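Local coordinates for CELL WALL surface anchor family protein (Streptococcus pneumoniae, PDB 2WW8), which acts as the adhesin of the pneumococcal pilus, probably attaching the bacterium to host cells through an integrin I-like domain, at residues Glu139-Gln144 against Lys717-Arg722; Glu122-Thr127 against Asn683-Ser688; Trp521-Asn526 against Gln557-Lys562; Lys380-Ile385 against Tyr532-Val537. All blocks are in the same frame, centred on the assembly; numbering follows the deposited sequence.

From the N terminus the chain first runs through the prealbumin-like domain, which holds 122-127; after strand 135-137 comes loop 139-144. In the integrin I-like domain, contact 4 then joins two parallel strands and contact 3 brings helix 516-526 against the end of helix 549-558. These two loops cross, touch through Ser560 with Thr536 and Ser561 with Val534, and lie within the long excursions ended by contacts 2 and 1. On return, 683-688 completes contact 2 and 717-722 completes contact 1; these also cross, and Arg722 and Ser688 connect them. They tie the N-terminal part to the returning chain, their centres about 65 to 81 Å from those of contacts 3 and 4.

Contact 1 (Glu139-Gln144 against Lys717-Arg722); sequences EALSDQ and KIRDVR
Arg719 and Leu141 reach toward each other tip to tip, while Val721 crosses Leu141 obliquely and Glu139 at about a right angle. The Arg719 side chain leaves the backbone in the crowded position, with CG between N and the carbonyl carbon (chi1 62°), then runs extended from CG to NE so that its guanidinium arrives end-on at Ser142. There two nitrogens grip two atoms: NH2 donates to Ser142 O at 2.9 Å, in the carbonyl plane, and NH1 donates to Ser142 OG at 3.2 Å. A weak third bond runs from NH1 to Ser142 O. Both acceptors lie close to the guanidinium plane, and Leu141 CD2 rests over one face, displaced toward the rim, 3.7 Å from Arg719 NE. The same methyl touches Val721 CB at 3.6 Å, so one branch of Leu141 packs on both the charged and the apolar partner. Val721 splits its methyls, CG1 lying 3.2 Å from Glu139 O and CG2 meeting Glu139 CG at 3.5 Å. The carboxylate of Glu139 turns away, accepting from Ala140 N and bridging to Lys49. The loop following strand 135-137 thus lies against 719-722, which continues from strand 717-718, beside strand 171-184: His172 O accepts a hydrogen bond from Arg719 NE, Gln171 NE2 also binds Ser142 O, and Lys173 pairs with Asp720.

Contact 2 (Glu122-Thr127 against Asn683-Ser688); sequences EKNGRT and NDEFVS
The Arg126 guanidinium presents an edge to the carboxylate of Glu685, whose CD lies near its plane, while the two flat groups are turned 60° apart. Their side chains cross obliquely, and the salt bridge is long, with NH1 3.6 Å from Glu685 OE2; NH1 has no hydrogen-bond partner in the model although the contact buries it. The ring of Phe686 has Asn683 O at its edge and forms a cation-pi pair with Arg722. Most of the binding falls to the third flat group, the Asn124 amide. Its ND2 donates to Glu685 O at 2.8 Å along an almost straight N-H line (171°), with the oxygen in the amide plane but the donor well above the plane of the peptide carbonyl. The amide faces this way because CG sits between the backbone N and the carbonyl carbon (chi1 70°), which also lets OD1 accept from Arg126 N at 3.1 Å. One side chain therefore shapes its own turn and grips the opposing loop. Beside the amide, Asn124 CB packs on Val687 CG2 at 3.8 Å. Asn683 OD1 likewise closes an Asx turn in the other loop, accepting from Glu685 N at 2.8 Å. Both loops are type I beta turns with an Asx turn: in 122-127, which links strands 116-121 and 127-129, Gly125 at positive phi supplies the G1 beta bulge of a hairpin. Turn against turn, they form a junction between the prealbumin-like domain and the Ig-like domain.

Contact 3 (Trp521-Asn526 against Gln557-Lys562); sequences WYYNGN and QSISSK. With CA (calcium ion), chain C.
Two N-H groups of Asn526 grip Tyr522 O: ND2 at 2.9 Å, in the carbonyl plane and on a lone pair, and the backbone N more weakly. The Asn526 side chain is itself fixed from both ends, since ND2 also donates to Ile424 O and OD1 accepts from Leu426 N. These bonds hold Asn526, whose O binds the calcium ion at 2.3 Å; Asp367, Asp530 and three waters are also in its coordination shell. Facing the second segment is Tyr523, with CG anti to the backbone N (chi1 -178°). One face of its ring lies against the backbone of Ile559, whose CA sits over the centre, 3.7 Å from the centroid and 11° off the ring normal, as a CH-pi contact. Two carbonyl oxygens approach from the same side of the ring, Ser558 O 3.3 Å from Tyr523 CD1 and Ile559 O 3.3 Å from Tyr523 CE2. The Ile559 side chain crosses the ring obliquely, CB lying 3.9 Å from Tyr523 CD2. Polar coupling between the segments runs through one water, which donates to Asn524 OD1 at 2.7 Å and to Ser558 O at 2.6 Å; Asn524 ND2 donates to Asp422 O. Dispersion and ring-to-backbone contact thus carry the join, with the water as its polar bridge, while calcium is bound by the backbone oxygen of Asn526 and the side-chain amide bonds to protein.

Contact 4 (Lys380-Ile385 against Tyr532-Val537); sequences KVIFHI and YDVFTV
Phe383 and Phe535 adopt the same first torsion, CG anti to the carbonyl carbon (chi1 -73° and -62°), and so lie side by side, pointing the same way from paired positions on adjacent parallel strands. Phe535 CD2 rests over a face of the Phe383 ring, 3.6 Å from CE1, but the near-parallel rings are slid so far apart that they barely overlap, their centroids 5.1 Å distant. Val381 turns CG1 anti to its backbone N and brings it to the edge of the Phe535 ring, 3.8 Å from CE2. On the other face of the sheet, Ile382 swings CG1 beside its backbone N, which carries CD1 to 3.9 Å from Tyr532 CD2 and next to Val534 CG2. The Tyr532 hydroxyl bonds to Asp367, a calcium ligand. His384 has CG anti to N (chi1 -178°), leading its ring away from Thr536; a water bridges the gap, 2.8 Å from His384 ND1 and 2.7 Å from Thr536 OG1. NE2 pairs with Tyr275, and Thr536 OG1 with Ser560. Five backbone bonds, the one from Asp533 N to Lys380 O more bent than the others, set the parallel register within the central sheet of the integrin I-like fold. The contact is largely buried, the phenylalanine pair packing apolar on one face and His384 and Thr536 bridged by water on the other, and strand 379-386 leads directly to Asp387 of the magnesium site.

Contact 1 (Glu139-Gln144 against Lys717-Arg722)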
# COMPACT_ATOMS: atom_id res chain seq x y z
N GLU A 139 -23.00 6.27 23.77
CA GLU A 139 -23.75 5.12 23.30
C GLU A 139 -22.82 4.11 22.61
O GLU A 139 -21.81 4.52 22.02
CB GLU A 139 -24.82 5.65 22.34
CG GLU A 139 -25.75 4.58 21.83
CD GLU A 139 -26.56 3.97 22.95
OE1 GLU A 139 -26.07 2.99 23.57
OE2 GLU A 139 -27.67 4.47 23.20
N ALA A 140 -23.13 2.82 22.69
CA ALA A 140 -22.32 1.76 22.10
C ALA A 140 -22.63 1.68 20.62
O ALA A 140 -23.77 1.91 20.21
CB ALA A 140 -22.62 0.43 22.76
N LEU A 141 -21.62 1.38 19.81
CA LEU A 141 -21.77 1.24 18.36
C LEU A 141 -22.41 -0.11 18.04
O LEU A 141 -22.22 -1.05 18.81
CB LEU A 141 -20.41 1.33 17.69
CG LEU A 141 -19.82 2.70 17.36
CD1 LEU A 141 -18.39 2.46 17.04
CD2 LEU A 141 -20.52 3.32 16.17
N SER A 142 -23.19 -0.22 16.98
CA SER A 142 -23.74 -1.52 16.60
C SER A 142 -22.66 -2.44 15.99
O SER A 142 -21.58 -1.97 15.59
CB SER A 142 -24.90 -1.34 15.63
OG SER A 142 -24.45 -0.99 14.32
N ASP A 143 -22.96 -3.73 15.90
CA ASP A 143 -22.09 -4.73 15.27
C ASP A 143 -22.43 -5.08 13.81
O ASP A 143 -22.03 -6.15 13.32
CB ASP A 143 -22.01 -6.01 16.12
CG ASP A 143 -23.33 -6.79 16.14
OD1 ASP A 143 -24.34 -6.30 15.57
OD2 ASP A 143 -23.35 -7.89 16.74
N GLN A 144 -23.14 -4.18 13.14
CA GLN A 144 -23.48 -4.28 11.72
C GLN A 144 -22.50 -3.61 10.76
O GLN A 144 -22.26 -2.41 10.84
CB GLN A 144 -24.88 -3.70 11.48
CG GLN A 144 -25.94 -4.42 12.29
CD GLN A 144 -26.14 -5.85 11.83
OE1 GLN A 144 -25.91 -6.80 12.59
NE2 GLN A 144 -26.57 -6.03 10.59
N LYS A 717 -15.65 3.89 4.10
CA LYS A 717 -16.90 4.26 4.77
C LYS A 717 -16.59 4.70 6.18
O LYS A 717 -15.65 4.16 6.78
CB LYS A 717 -17.86 3.07 4.88
CG LYS A 717 -18.43 2.65 3.54
CD LYS A 717 -17.68 1.49 2.94
CE LYS A 717 -18.48 0.92 1.76
NZ LYS A 717 -18.04 1.56 0.45
N ILE A 718 -17.38 5.62 6.73
CA ILE A 718 -17.19 6.03 8.12
C ILE A 718 -18.57 6.16 8.75
O ILE A 718 -19.57 6.40 8.04
CB ILE A 718 -16.39 7.35 8.26
CG1 ILE A 718 -17.13 8.50 7.55
CG2 ILE A 718 -14.95 7.15 7.72
CD1 ILE A 718 -16.53 9.87 7.77
N ARG A 719 -18.61 5.97 10.08
CA ARG A 719 -19.85 6.18 10.82
C ARG A 719 -19.58 6.73 12.21
O ARG A 719 -18.42 6.83 12.63
CB ARG A 719 -20.61 4.86 10.98
CG ARG A 719 -19.79 3.86 11.78
CD ARG A 719 -20.66 2.72 12.22
NE ARG A 719 -19.92 1.66 12.89
CZ ARG A 719 -20.53 0.63 13.46
NH1 ARG A 719 -21.85 0.58 13.41
NH2 ARG A 719 -19.83 -0.32 14.06
N ASP A 720 -20.65 7.07 12.92
CA ASP A 720 -20.57 7.40 14.35
C ASP A 720 -21.88 6.97 15.01
O ASP A 720 -22.83 6.63 14.30
CB ASP A 720 -20.32 8.89 14.62
CG ASP A 720 -19.77 9.16 16.03
OD1 ASP A 720 -19.40 8.21 16.77
OD2 ASP A 720 -19.71 10.33 16.43
N VAL A 721 -21.91 6.98 16.34
CA VAL A 721 -23.13 6.60 17.08
C VAL A 721 -23.53 7.83 17.88
O VAL A 721 -22.69 8.44 18.56
CB VAL A 721 -22.94 5.35 17.98
CG1 VAL A 721 -21.82 5.53 19.00
CG2 VAL A 721 -24.23 5.01 18.74
N ARG A 722 -24.79 8.24 17.77
CA ARG A 722 -25.16 9.51 18.38
C ARG A 722 -25.29 9.36 19.90
O ARG A 722 -25.72 8.31 20.40
CB ARG A 722 -26.46 9.96 17.75
CG ARG A 722 -26.63 11.44 17.75
CD ARG A 722 -27.88 11.61 16.91
NE ARG A 722 -27.55 11.93 15.53
CZ ARG A 722 -26.95 13.07 15.22
NH1 ARG A 722 -26.64 13.90 16.21
NH2 ARG A 722 -26.64 13.36 13.96

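Contact 2 (Glu122-Thr127 against Asn683-Ser688)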
# COMPACT_ATOMS: atom_id res chain seq x y z
N GLU A 122 -35.50 14.27 15.74
CA GLU A 122 -35.30 14.65 14.34
C GLU A 122 -35.41 13.44 13.40
O GLU A 122 -35.28 12.30 13.85
CB GLU A 122 -33.91 15.25 14.15
CG GLU A 122 -33.57 16.46 15.00
CD GLU A 122 -33.96 17.74 14.33
OE1 GLU A 122 -33.33 18.12 13.32
OE2 GLU A 122 -34.93 18.35 14.83
N LYS A 123 -35.63 13.71 12.11
CA LYS A 123 -35.62 12.65 11.09
C LYS A 123 -34.43 11.68 11.12
O LYS A 123 -34.62 10.52 10.76
CB LYS A 123 -35.81 13.23 9.69
CG LYS A 123 -36.91 14.26 9.64
CD LYS A 123 -37.49 14.38 8.24
CE LYS A 123 -38.76 15.20 8.36
NZ LYS A 123 -38.81 16.28 7.34
N ASN A 124 -33.25 12.14 11.55
CA ASN A 124 -32.05 11.31 11.79
C ASN A 124 -31.84 10.68 13.18
O ASN A 124 -30.76 10.15 13.46
CB ASN A 124 -30.80 12.13 11.43
CG ASN A 124 -30.52 13.26 12.41
OD1 ASN A 124 -31.26 13.47 13.36
ND2 ASN A 124 -29.45 14.01 12.17
N GLY A 125 -32.86 10.77 14.04
CA GLY A 125 -32.82 10.21 15.40
C GLY A 125 -32.14 11.04 16.48
O GLY A 125 -31.87 10.55 17.58
N ARG A 126 -31.87 12.29 16.17
CA ARG A 126 -31.27 13.22 17.12
C ARG A 126 -32.33 13.63 18.15
O ARG A 126 -33.37 14.22 17.81
CB ARG A 126 -30.83 14.45 16.33
CG ARG A 126 -30.68 15.70 17.12
CD ARG A 126 -29.23 15.88 17.41
NE ARG A 126 -28.91 17.28 17.20
CZ ARG A 126 -28.65 17.83 16.01
NH1 ARG A 126 -28.64 17.13 14.88
NH2 ARG A 126 -28.38 19.13 15.98
N THR A 127 -32.05 13.31 19.41
CA THR A 127 -33.01 13.52 20.49
C THR A 127 -32.64 14.73 21.35
O THR A 127 -31.57 14.76 21.98
CB THR A 127 -33.05 12.29 21.41
OG1 THR A 127 -33.49 11.16 20.65
CG2 THR A 127 -34.00 12.53 22.60
N ASN A 683 -20.32 14.70 8.70
CA ASN A 683 -21.20 15.79 9.01
C ASN A 683 -22.05 15.55 10.26
O ASN A 683 -22.47 14.43 10.54
CB ASN A 683 -22.09 16.08 7.80
CG ASN A 683 -23.01 17.23 8.07
OD1 ASN A 683 -24.08 17.04 8.65
ND2 ASN A 683 -22.59 18.44 7.69
N ASP A 684 -22.31 16.61 11.01
CA ASP A 684 -23.07 16.50 12.26
C ASP A 684 -24.46 15.88 12.14
O ASP A 684 -25.00 15.51 13.18
CB ASP A 684 -23.23 17.87 12.91
CG ASP A 684 -22.01 18.27 13.71
OD1 ASP A 684 -21.06 17.46 13.82
OD2 ASP A 684 -22.05 19.40 14.25
N GLU A 685 -25.03 15.78 10.94
CA GLU A 685 -26.44 15.36 10.81
C GLU A 685 -26.53 13.86 10.53
O GLU A 685 -27.59 13.37 10.13
CB GLU A 685 -27.25 16.18 9.77
CG GLU A 685 -27.23 17.70 9.96
CD GLU A 685 -28.01 18.20 11.17
OE1 GLU A 685 -29.22 17.87 11.29
OE2 GLU A 685 -27.42 18.95 11.98
N PHE A 686 -25.41 13.16 10.73
CA PHE A 686 -25.37 11.72 10.47
C PHE A 686 -26.51 10.96 11.12
O PHE A 686 -27.05 11.36 12.16
CB PHE A 686 -24.06 11.06 10.92
CG PHE A 686 -23.79 11.13 12.42
CD1 PHE A 686 -23.15 12.23 12.97
CD2 PHE A 686 -24.17 10.07 13.26
CE1 PHE A 686 -22.87 12.30 14.33
CE2 PHE A 686 -23.93 10.12 14.64
CZ PHE A 686 -23.30 11.25 15.19
N VAL A 687 -26.83 9.81 10.53
CA VAL A 687 -27.68 8.85 11.23
C VAL A 687 -26.85 7.90 12.09
O VAL A 687 -25.96 7.23 11.61
CB VAL A 687 -28.57 8.08 10.25
CG1 VAL A 687 -29.35 6.96 10.95
CG2 VAL A 687 -29.54 9.06 9.55
N SER A 688 -27.19 7.79 13.37
CA SER A 688 -26.45 6.92 14.26
C SER A 688 -26.20 5.52 13.67
O SER A 688 -27.14 4.92 13.18
CB SER A 688 -27.21 6.84 15.60
OG SER A 688 -26.31 6.61 16.67

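Contact 3 (Trp521-Asn526 against Gln557-Lys562)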
# COMPACT_ATOMS: atom_id res chain seq x y z
N TRP A 521 32.46 -12.24 -43.42
CA TRP A 521 31.96 -13.06 -44.51
C TRP A 521 30.88 -14.04 -44.05
O TRP A 521 29.91 -14.28 -44.81
CB TRP A 521 33.12 -13.81 -45.18
CG TRP A 521 34.09 -12.90 -45.83
CD1 TRP A 521 33.83 -11.70 -46.41
CD2 TRP A 521 35.48 -13.16 -46.05
NE1 TRP A 521 34.98 -11.18 -46.95
CE2 TRP A 521 36.01 -12.04 -46.71
CE3 TRP A 521 36.33 -14.20 -45.69
CZ2 TRP A 521 37.36 -11.96 -47.07
CZ3 TRP A 521 37.67 -14.12 -46.04
CH2 TRP A 521 38.17 -13.02 -46.71
N TYR A 522 31.08 -14.61 -42.85
CA TYR A 522 30.08 -15.47 -42.22
C TYR A 522 28.74 -14.68 -42.11
O TYR A 522 27.65 -15.16 -42.48
CB TYR A 522 30.48 -16.01 -40.84
CG TYR A 522 29.18 -16.43 -40.11
CD1 TYR A 522 28.47 -17.59 -40.46
CD2 TYR A 522 28.61 -15.59 -39.16
CE1 TYR A 522 27.27 -17.89 -39.82
CE2 TYR A 522 27.40 -15.87 -38.52
CZ TYR A 522 26.77 -17.04 -38.86
OH TYR A 522 25.57 -17.34 -38.27
N TYR A 523 28.83 -13.46 -41.59
CA TYR A 523 27.65 -12.62 -41.35
C TYR A 523 26.94 -12.33 -42.68
O TYR A 523 25.71 -12.55 -42.81
CB TYR A 523 28.05 -11.30 -40.66
CG TYR A 523 26.85 -10.41 -40.35
CD1 TYR A 523 26.34 -9.53 -41.31
CD2 TYR A 523 26.25 -10.45 -39.10
CE1 TYR A 523 25.22 -8.68 -41.03
CE2 TYR A 523 25.19 -9.60 -38.79
CZ TYR A 523 24.68 -8.76 -39.75
OH TYR A 523 23.58 -7.99 -39.38
N ASN A 524 27.69 -11.85 -43.67
CA ASN A 524 27.14 -11.54 -44.99
C ASN A 524 26.48 -12.76 -45.62
O ASN A 524 25.44 -12.65 -46.29
CB ASN A 524 28.25 -11.11 -45.97
CG ASN A 524 28.78 -9.72 -45.66
OD1 ASN A 524 28.16 -8.97 -44.92
ND2 ASN A 524 29.93 -9.39 -46.22
N GLY A 525 27.10 -13.91 -45.41
CA GLY A 525 26.59 -15.11 -46.07
C GLY A 525 25.36 -15.76 -45.44
O GLY A 525 24.59 -16.41 -46.13
N ASN A 526 25.17 -15.59 -44.13
CA ASN A 526 24.20 -16.40 -43.37
C ASN A 526 23.28 -15.62 -42.44
O ASN A 526 22.32 -16.19 -41.89
CB ASN A 526 25.00 -17.37 -42.45
CG ASN A 526 25.93 -18.25 -43.27
OD1 ASN A 526 25.49 -19.21 -43.90
ND2 ASN A 526 27.16 -17.82 -43.41
N GLN A 557 30.32 -2.37 -37.52
CA GLN A 557 29.28 -1.95 -38.47
C GLN A 557 28.87 -3.09 -39.43
O GLN A 557 27.66 -3.23 -39.73
CB GLN A 557 29.78 -0.75 -39.26
CG GLN A 557 29.76 0.55 -38.44
CD GLN A 557 30.50 1.70 -39.12
OE1 GLN A 557 31.21 1.49 -40.09
NE2 GLN A 557 30.37 2.92 -38.58
N SER A 558 29.84 -3.90 -39.88
CA SER A 558 29.59 -4.93 -40.89
C SER A 558 28.92 -6.12 -40.24
O SER A 558 28.39 -6.96 -40.95
CB SER A 558 30.90 -5.45 -41.52
OG SER A 558 31.54 -6.34 -40.59
N ILE A 559 28.92 -6.24 -38.91
CA ILE A 559 28.08 -7.29 -38.32
C ILE A 559 26.85 -6.72 -37.65
O ILE A 559 26.32 -7.30 -36.71
CB ILE A 559 28.86 -8.21 -37.37
CG1 ILE A 559 29.46 -7.41 -36.19
CG2 ILE A 559 29.97 -8.99 -38.14
CD1 ILE A 559 29.66 -8.22 -34.93
N SER A 560 26.40 -5.56 -38.13
CA SER A 560 25.12 -4.98 -37.72
C SER A 560 24.32 -4.83 -39.01
O SER A 560 24.91 -4.83 -40.09
CB SER A 560 25.34 -3.54 -37.17
OG SER A 560 26.27 -3.57 -36.10
N SER A 561 23.00 -4.63 -38.93
CA SER A 561 22.15 -4.66 -40.14
C SER A 561 22.29 -3.40 -41.00
O SER A 561 21.93 -3.41 -42.17
CB SER A 561 20.69 -5.04 -39.83
OG SER A 561 20.12 -4.12 -38.88
N LYS A 562 22.79 -2.30 -40.45
CA LYS A 562 23.27 -1.14 -41.24
C LYS A 562 24.31 -0.40 -40.38
O LYS A 562 24.37 -0.64 -39.18
CB LYS A 562 22.13 -0.22 -41.59
CG LYS A 562 21.50 0.41 -40.40
CD LYS A 562 20.36 1.34 -40.89
CE LYS A 562 19.26 1.13 -39.89
NZ LYS A 562 18.30 2.22 -40.06
CA CA C . 20.60 -17.57 -41.44
O HOH W 1 28.25 -6.63 -43.55
O HOH W 2 21.84 -19.36 -42.41
O HOH W 3 18.65 -19.00 -41.34
O HOH W 4 20.26 -17.51 -43.87

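Contact 4 (Lys380-Ile385 against Tyr532-Val537)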
# COMPACT_ATOMS: atom_id res chain seq x y z
N LYS A 380 12.21 -9.91 -36.30
CA LYS A 380 13.29 -10.70 -35.64
C LYS A 380 14.46 -9.77 -35.38
O LYS A 380 14.90 -9.07 -36.28
CB LYS A 380 13.71 -11.91 -36.49
CG LYS A 380 12.53 -12.91 -36.58
CD LYS A 380 12.28 -13.44 -37.97
CE LYS A 380 11.09 -14.36 -38.09
NZ LYS A 380 9.77 -13.82 -38.57
N VAL A 381 14.94 -9.71 -34.13
CA VAL A 381 15.90 -8.70 -33.70
C VAL A 381 17.04 -9.38 -32.94
O VAL A 381 16.79 -10.30 -32.17
CB VAL A 381 15.19 -7.65 -32.78
CG1 VAL A 381 16.13 -6.46 -32.35
CG2 VAL A 381 13.90 -7.10 -33.51
N ILE A 382 18.26 -8.90 -33.15
CA ILE A 382 19.40 -9.20 -32.28
C ILE A 382 19.93 -7.89 -31.71
O ILE A 382 20.14 -6.91 -32.49
CB ILE A 382 20.52 -9.92 -33.10
CG1 ILE A 382 19.94 -11.24 -33.70
CG2 ILE A 382 21.84 -10.08 -32.34
CD1 ILE A 382 20.81 -11.76 -34.87
N PHE A 383 20.05 -7.87 -30.38
CA PHE A 383 20.85 -6.85 -29.67
C PHE A 383 22.19 -7.51 -29.23
O PHE A 383 22.20 -8.47 -28.47
CB PHE A 383 20.08 -6.34 -28.43
CG PHE A 383 18.92 -5.45 -28.74
CD1 PHE A 383 19.12 -4.08 -28.89
CD2 PHE A 383 17.62 -5.98 -28.85
CE1 PHE A 383 18.01 -3.25 -29.17
CE2 PHE A 383 16.55 -5.16 -29.11
CZ PHE A 383 16.72 -3.79 -29.27
N HIS A 384 23.30 -7.01 -29.71
CA HIS A 384 24.57 -7.60 -29.40
C HIS A 384 25.39 -6.56 -28.60
O HIS A 384 25.68 -5.44 -29.09
CB HIS A 384 25.27 -7.82 -30.71
CG HIS A 384 26.61 -8.50 -30.56
ND1 HIS A 384 27.42 -8.74 -31.65
CD2 HIS A 384 27.23 -9.05 -29.50
CE1 HIS A 384 28.53 -9.35 -31.24
NE2 HIS A 384 28.43 -9.55 -29.94
N ILE A 385 25.76 -6.95 -27.40
CA ILE A 385 26.55 -6.08 -26.55
C ILE A 385 27.95 -6.72 -26.50
O ILE A 385 28.12 -7.88 -26.08
CB ILE A 385 25.97 -6.00 -25.12
CG1 ILE A 385 24.61 -5.30 -25.17
CG2 ILE A 385 26.94 -5.29 -24.11
CD1 ILE A 385 23.68 -5.80 -24.03
N TYR A 532 16.88 -9.61 -40.50
CA TYR A 532 16.88 -9.29 -39.08
C TYR A 532 17.23 -7.82 -38.84
O TYR A 532 18.00 -7.24 -39.62
CB TYR A 532 17.85 -10.13 -38.29
CG TYR A 532 17.78 -11.63 -38.37
CD1 TYR A 532 16.58 -12.31 -38.60
CD2 TYR A 532 18.97 -12.38 -38.25
CE1 TYR A 532 16.55 -13.74 -38.68
CE2 TYR A 532 18.96 -13.74 -38.34
CZ TYR A 532 17.74 -14.42 -38.50
OH TYR A 532 17.73 -15.80 -38.57
N ASP A 533 16.65 -7.23 -37.81
CA ASP A 533 17.27 -6.02 -37.24
C ASP A 533 18.42 -6.48 -36.32
O ASP A 533 18.25 -7.19 -35.33
CB ASP A 533 16.28 -5.16 -36.45
CG ASP A 533 15.16 -4.65 -37.32
OD1 ASP A 533 15.40 -3.62 -37.99
OD2 ASP A 533 14.05 -5.26 -37.35
N VAL A 534 19.63 -6.00 -36.56
CA VAL A 534 20.79 -6.39 -35.73
C VAL A 534 21.42 -5.07 -35.29
O VAL A 534 21.91 -4.31 -36.15
CB VAL A 534 21.82 -7.18 -36.56
CG1 VAL A 534 22.96 -7.64 -35.64
CG2 VAL A 534 21.13 -8.41 -37.21
N PHE A 535 21.42 -4.87 -33.98
CA PHE A 535 21.98 -3.69 -33.28
C PHE A 535 23.21 -4.13 -32.45
O PHE A 535 23.15 -5.16 -31.79
CB PHE A 535 20.94 -3.19 -32.28
CG PHE A 535 19.67 -2.74 -32.93
CD1 PHE A 535 19.65 -1.60 -33.73
CD2 PHE A 535 18.48 -3.46 -32.73
CE1 PHE A 535 18.46 -1.13 -34.34
CE2 PHE A 535 17.26 -2.98 -33.35
CZ PHE A 535 17.27 -1.85 -34.18
N THR A 536 24.29 -3.37 -32.50
CA THR A 536 25.52 -3.68 -31.81
C THR A 536 25.87 -2.46 -30.95
O THR A 536 26.00 -1.30 -31.43
CB THR A 536 26.66 -3.98 -32.82
OG1 THR A 536 26.18 -5.01 -33.71
CG2 THR A 536 27.93 -4.53 -32.11
N VAL A 537 25.97 -2.72 -29.66
CA VAL A 537 26.45 -1.70 -28.71
C VAL A 537 27.83 -2.17 -28.27
O VAL A 537 27.93 -3.22 -27.59
CB VAL A 537 25.46 -1.55 -27.53
CG1 VAL A 537 25.97 -0.62 -26.43
CG2 VAL A 537 24.11 -0.96 -28.04
O HOH W 5 26.35 -7.67 -34.00